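PDB 4Q8L: alginase from Pseudoalteromonas, which probably cleaves the polysaccharide alginate by beta-elimination, as a calcium-containing alginate lyase of polysaccharide lyase family 18. Local coordinates for residues Asp13-Asn18 with Glu48-Glu53; Glu64-Thr69 with Thr218-Thr223. All coordinates share one frame; numbering follows the deposited sequence.

How the contacts relate
Two antiparallel strand pairings, one in each sheet of a beta sandwich, show how local and distant closures build one fold. From the N terminus, strand 12-15 is joined early by strand 44-51: contact 1 closes this loop, and 29 residues lie between 13-18 and 48-53. The chain then enters strand 62-74, which opens contact 2; 148 residues separate 64-69 from 218-223, where strand 213-226 returns beside it. That long excursion holds the calcium site, with Asp100 and Asp108 among its ligands, and the Cys192-Cys204 disulfide. The contacts follow in series, neither nesting nor crossing. One place where the sheets meet is Val51 of contact 1 against Tyr222 of contact 2.

Contact 1 (Asp13-Asn18 with Glu48-Glu53); sequences DLEGDN and EYKVKE
Asp13, Leu14 and Glu15 lie along Glu48, Tyr49 and Lys50 as a two-strand antiparallel element of one sheet of the sandwich, a worked example of strand pairing whose two faces differ in chemistry. The register is fixed by two hydrogen-bonded pairs, Asp13 with Lys50 and Glu15 with Glu48, flanking the non-hydrogen-bonded pair Leu14 and Tyr49. Of the four backbone bonds, Glu15 N to Glu48 O is the shortest at 2.7 Å. On the Leu14 side, CD1 of Leu14 sits over a face of the Tyr49 ring, 4.2 Å from its centroid, in a CH-pi contact. With CG anti to the backbone N (chi1 175°), Leu14 carries this methyl back across to its neighbour. Phe177 also meets the Tyr49 ring.

The other face is polar. Lys50 bends at chi2 and chi3 and brings its ammonium between two carboxylates of the partner strand. NZ lies 2.8 Å from Glu15 OE2, which it approaches from above the carboxylate plane, and 3.1 Å from Asp13 OD1, which accepts through its anti lone pair. Glu15 OE1 turns to Arg46 and His37. A water accepts from Glu53 N and donates to Asp13 OD1, linking the end of the pairing to the network. A methionine in place of Lys50 would probably leave Asp13 without its ammonium partner and set two neighbouring carboxylates against each other, with Glu15 still tied to Arg46. Glu48 extends the charged face by pairing with Lys176 and Arg46, whereas the face of Leu14 and Tyr49 is apolar and turned toward the second sheet, an arrangement consistent with the polar cleft face of related alginate lyases.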
# COMPACT_ATOMS: atom_id res chain seq x y z
N ASP A 13 9.17 6.18 9.71
CA ASP A 13 8.75 7.57 9.66
C ASP A 13 7.25 7.59 9.38
O ASP A 13 6.75 6.73 8.64
CB ASP A 13 9.44 8.31 8.51
CG ASP A 13 10.91 8.58 8.76
OD1 ASP A 13 11.64 8.68 7.75
OD2 ASP A 13 11.32 8.70 9.93
N LEU A 14 6.55 8.55 9.96
CA LEU A 14 5.15 8.79 9.62
C LEU A 14 5.04 9.66 8.36
O LEU A 14 5.58 10.78 8.32
CB LEU A 14 4.44 9.49 10.78
CG LEU A 14 2.99 9.92 10.57
CD1 LEU A 14 2.15 8.77 9.97
CD2 LEU A 14 2.38 10.44 11.88
N GLU A 15 4.35 9.16 7.35
CA GLU A 15 4.07 9.97 6.16
C GLU A 15 2.64 10.50 6.21
O GLU A 15 1.67 9.81 5.89
CB GLU A 15 4.31 9.14 4.88
CG GLU A 15 5.77 8.70 4.73
CD GLU A 15 6.72 9.86 4.45
OE1 GLU A 15 6.36 10.73 3.62
OE2 GLU A 15 7.82 9.91 5.04
N GLY A 16 2.50 11.75 6.65
CA GLY A 16 1.18 12.34 6.82
C GLY A 16 0.88 12.50 8.30
O GLY A 16 0.30 11.62 8.93
N ASP A 17 1.29 13.63 8.86
CA ASP A 17 1.32 13.82 10.31
C ASP A 17 -0.04 14.16 10.91
O ASP A 17 -0.29 13.93 12.10
CB ASP A 17 2.32 14.91 10.66
CG ASP A 17 3.71 14.59 10.15
OD1 ASP A 17 4.38 13.75 10.77
OD2 ASP A 17 4.11 15.16 9.12
N ASN A 18 -0.93 14.71 10.08
CA ASN A 18 -2.21 15.21 10.56
C ASN A 18 -3.37 14.67 9.72
O ASN A 18 -3.50 15.01 8.55
CB ASN A 18 -2.19 16.75 10.54
CG ASN A 18 -3.42 17.37 11.18
OD1 ASN A 18 -3.90 18.42 10.74
ND2 ASN A 18 -3.93 16.74 12.24
N GLU A 48 0.56 6.94 5.57
CA GLU A 48 1.28 5.67 5.65
C GLU A 48 2.56 5.77 6.50
O GLU A 48 2.99 6.86 6.88
CB GLU A 48 1.59 5.15 4.23
CG GLU A 48 2.66 5.95 3.50
CD GLU A 48 2.70 5.69 1.99
OE1 GLU A 48 3.24 6.55 1.26
OE2 GLU A 48 2.23 4.64 1.52
N TYR A 49 3.14 4.61 6.79
CA TYR A 49 4.42 4.53 7.48
C TYR A 49 5.48 4.04 6.49
O TYR A 49 5.16 3.29 5.57
CB TYR A 49 4.35 3.59 8.68
CG TYR A 49 3.53 4.14 9.82
CD1 TYR A 49 2.20 3.77 9.99
CD2 TYR A 49 4.07 5.06 10.72
CE1 TYR A 49 1.44 4.28 11.03
CE2 TYR A 49 3.32 5.57 11.76
CZ TYR A 49 2.01 5.17 11.90
OH TYR A 49 1.24 5.67 12.93
N LYS A 50 6.72 4.45 6.72
CA LYS A 50 7.80 4.25 5.76
C LYS A 50 9.12 3.97 6.49
O LYS A 50 9.53 4.74 7.37
CB LYS A 50 7.92 5.50 4.89
CG LYS A 50 9.10 5.51 3.94
CD LYS A 50 9.59 6.93 3.72
CE LYS A 50 10.33 7.44 4.96
NZ LYS A 50 10.46 8.91 4.93
N VAL A 51 9.78 2.88 6.13
CA VAL A 51 11.08 2.57 6.73
C VAL A 51 12.05 3.73 6.46
O VAL A 51 12.25 4.14 5.31
CB VAL A 51 11.66 1.25 6.18
CG1 VAL A 51 13.10 1.05 6.67
CG2 VAL A 51 10.78 0.05 6.58
N LYS A 52 12.63 4.29 7.52
CA LYS A 52 13.49 5.47 7.36
C LYS A 52 14.74 5.19 6.52
O LYS A 52 15.25 4.07 6.49
CB LYS A 52 13.87 6.05 8.73
CG LYS A 52 14.80 5.16 9.53
CD LYS A 52 15.06 5.71 10.92
CE LYS A 52 13.80 5.75 11.76
NZ LYS A 52 14.13 6.04 13.18
N GLU A 53 15.23 6.22 5.84
CA GLU A 53 16.39 6.11 4.96
C GLU A 53 17.61 5.51 5.66
O GLU A 53 18.36 4.74 5.07
CB GLU A 53 16.76 7.48 4.38
CG GLU A 53 17.96 7.46 3.43
CD GLU A 53 18.27 8.82 2.82
OE1 GLU A 53 18.06 9.86 3.49
OE2 GLU A 53 18.72 8.86 1.65
O HOH W 1 13.72 8.70 6.45

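Contact 2 (Glu64-Thr69 with Thr218-Thr223); sequences EVFEAT and TNVSYT
Tyr222 and Glu64 meet with the carboxylate at the edge of the phenol ring, OE2 in the ring plane and the two planes turned 60° apart. The hydroxyl donates a 2.6 Å hydrogen bond from Tyr222 OH to Glu64 OE2, on the anti side of the carboxylate, somewhat out of its plane. Glu64 reaches it with CG held between the backbone N and the carbonyl carbon (chi1 67°) and an extended chain beyond, while His85 and Asn149 hold OE1. Arg224 is a second partner of the Tyr222 hydroxyl.

Beside this pair, Phe66 CB lies at the tyrosine edge, 4.0 Å from Tyr222 CD1, and the Phe66 ring extends to Val220, its CE1 3.8 Å from Val220 CG1. Phe175 and Phe177 of the other sheet meet that ring.

Backbone bonds run in pairs through Val65-Thr223, Glu67-Ser221 and Thr69-Thr218. Between the last two the register shifts by one, a beta bulge that sets both Asn219 and Val220 against Ala68. At this end Thr69 and Asn219 point the same way, side by side, with Thr69 OG1 3.1 Å from Asn219 OD1; Asn144 is the stronger partner of that hydroxyl. Farther along the face that carries Thr69, a water bridges Val65 O and Ser221 OG. The pairing thus combines an apolar, aromatic inner surface with a carboxylate whose oxygens are both engaged, which probably fixes the rotation of Glu64.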
# COMPACT_ATOMS: atom_id res chain seq x y z
N GLU A 64 12.25 -9.33 6.31
CA GLU A 64 11.21 -8.62 7.04
C GLU A 64 9.86 -9.31 6.89
O GLU A 64 9.55 -9.88 5.84
CB GLU A 64 11.15 -7.13 6.63
CG GLU A 64 10.71 -6.88 5.20
CD GLU A 64 11.08 -5.49 4.69
OE1 GLU A 64 11.58 -5.42 3.54
OE2 GLU A 64 10.87 -4.48 5.40
N VAL A 65 9.09 -9.26 7.96
CA VAL A 65 7.74 -9.81 7.98
C VAL A 65 6.77 -8.79 8.57
O VAL A 65 6.89 -8.42 9.75
CB VAL A 65 7.66 -11.09 8.81
CG1 VAL A 65 6.23 -11.63 8.85
CG2 VAL A 65 8.62 -12.16 8.24
N PHE A 66 5.84 -8.31 7.75
CA PHE A 66 4.80 -7.40 8.20
C PHE A 66 3.45 -8.11 8.21
O PHE A 66 3.09 -8.77 7.24
CB PHE A 66 4.69 -6.17 7.28
CG PHE A 66 3.52 -5.27 7.61
CD1 PHE A 66 3.58 -4.38 8.67
CD2 PHE A 66 2.34 -5.34 6.88
CE1 PHE A 66 2.50 -3.56 8.99
CE2 PHE A 66 1.25 -4.52 7.19
CZ PHE A 66 1.33 -3.63 8.25
N GLU A 67 2.72 -7.99 9.31
CA GLU A 67 1.40 -8.59 9.43
C GLU A 67 0.41 -7.61 10.06
O GLU A 67 0.76 -6.87 10.98
CB GLU A 67 1.45 -9.88 10.26
CG GLU A 67 2.36 -10.96 9.70
CD GLU A 67 2.42 -12.19 10.59
OE1 GLU A 67 3.03 -13.20 10.16
OE2 GLU A 67 1.86 -12.16 11.71
N ALA A 68 -0.83 -7.64 9.57
CA ALA A 68 -1.86 -6.77 10.11
C ALA A 68 -3.24 -7.29 9.78
O ALA A 68 -3.44 -7.96 8.76
CB ALA A 68 -1.70 -5.32 9.59
N THR A 69 -4.18 -6.99 10.66
CA THR A 69 -5.60 -7.13 10.39
C THR A 69 -6.06 -5.81 9.78
O THR A 69 -5.89 -4.74 10.38
CB THR A 69 -6.38 -7.47 11.69
OG1 THR A 69 -5.97 -8.77 12.16
CG2 THR A 69 -7.87 -7.48 11.44
N THR A 218 -5.11 -3.30 12.82
CA THR A 218 -4.97 -3.77 14.19
C THR A 218 -4.15 -5.06 14.16
O THR A 218 -3.87 -5.60 13.09
CB THR A 218 -6.34 -4.07 14.82
OG1 THR A 218 -7.08 -4.92 13.93
CG2 THR A 218 -7.13 -2.78 15.04
N ASN A 219 -3.78 -5.56 15.34
CA ASN A 219 -2.98 -6.77 15.41
C ASN A 219 -1.77 -6.65 14.48
O ASN A 219 -1.52 -7.51 13.65
CB ASN A 219 -3.81 -8.00 14.99
CG ASN A 219 -5.10 -8.13 15.79
OD1 ASN A 219 -6.15 -8.48 15.24
ND2 ASN A 219 -5.02 -7.85 17.08
N VAL A 220 -1.02 -5.57 14.64
CA VAL A 220 0.08 -5.27 13.73
C VAL A 220 1.39 -5.83 14.28
O VAL A 220 1.68 -5.69 15.47
CB VAL A 220 0.23 -3.75 13.53
CG1 VAL A 220 1.40 -3.43 12.61
CG2 VAL A 220 -1.09 -3.13 12.99
N SER A 221 2.18 -6.47 13.44
CA SER A 221 3.52 -6.84 13.85
C SER A 221 4.49 -6.62 12.71
O SER A 221 4.11 -6.65 11.54
CB SER A 221 3.59 -8.28 14.39
OG SER A 221 3.25 -9.22 13.39
N TYR A 222 5.74 -6.35 13.06
CA TYR A 222 6.78 -6.14 12.07
C TYR A 222 8.11 -6.68 12.60
O TYR A 222 8.54 -6.32 13.69
CB TYR A 222 6.90 -4.66 11.68
CG TYR A 222 7.99 -4.39 10.66
CD1 TYR A 222 7.82 -4.72 9.33
CD2 TYR A 222 9.19 -3.82 11.04
CE1 TYR A 222 8.83 -4.50 8.39
CE2 TYR A 222 10.21 -3.58 10.11
CZ TYR A 222 10.02 -3.93 8.79
OH TYR A 222 11.01 -3.70 7.86
N THR A 223 8.72 -7.58 11.82
CA THR A 223 10.00 -8.17 12.17
C THR A 223 10.97 -7.78 11.08
O THR A 223 10.62 -7.80 9.89
CB THR A 223 9.94 -9.72 12.20
OG1 THR A 223 9.04 -10.14 13.23
CG2 THR A 223 11.32 -10.30 12.46
O HOH W 2 5.79 -9.60 11.86
O HOH W 3 -8.31 -3.64 11.62
O HOH W 4 -3.00 -9.94 11.93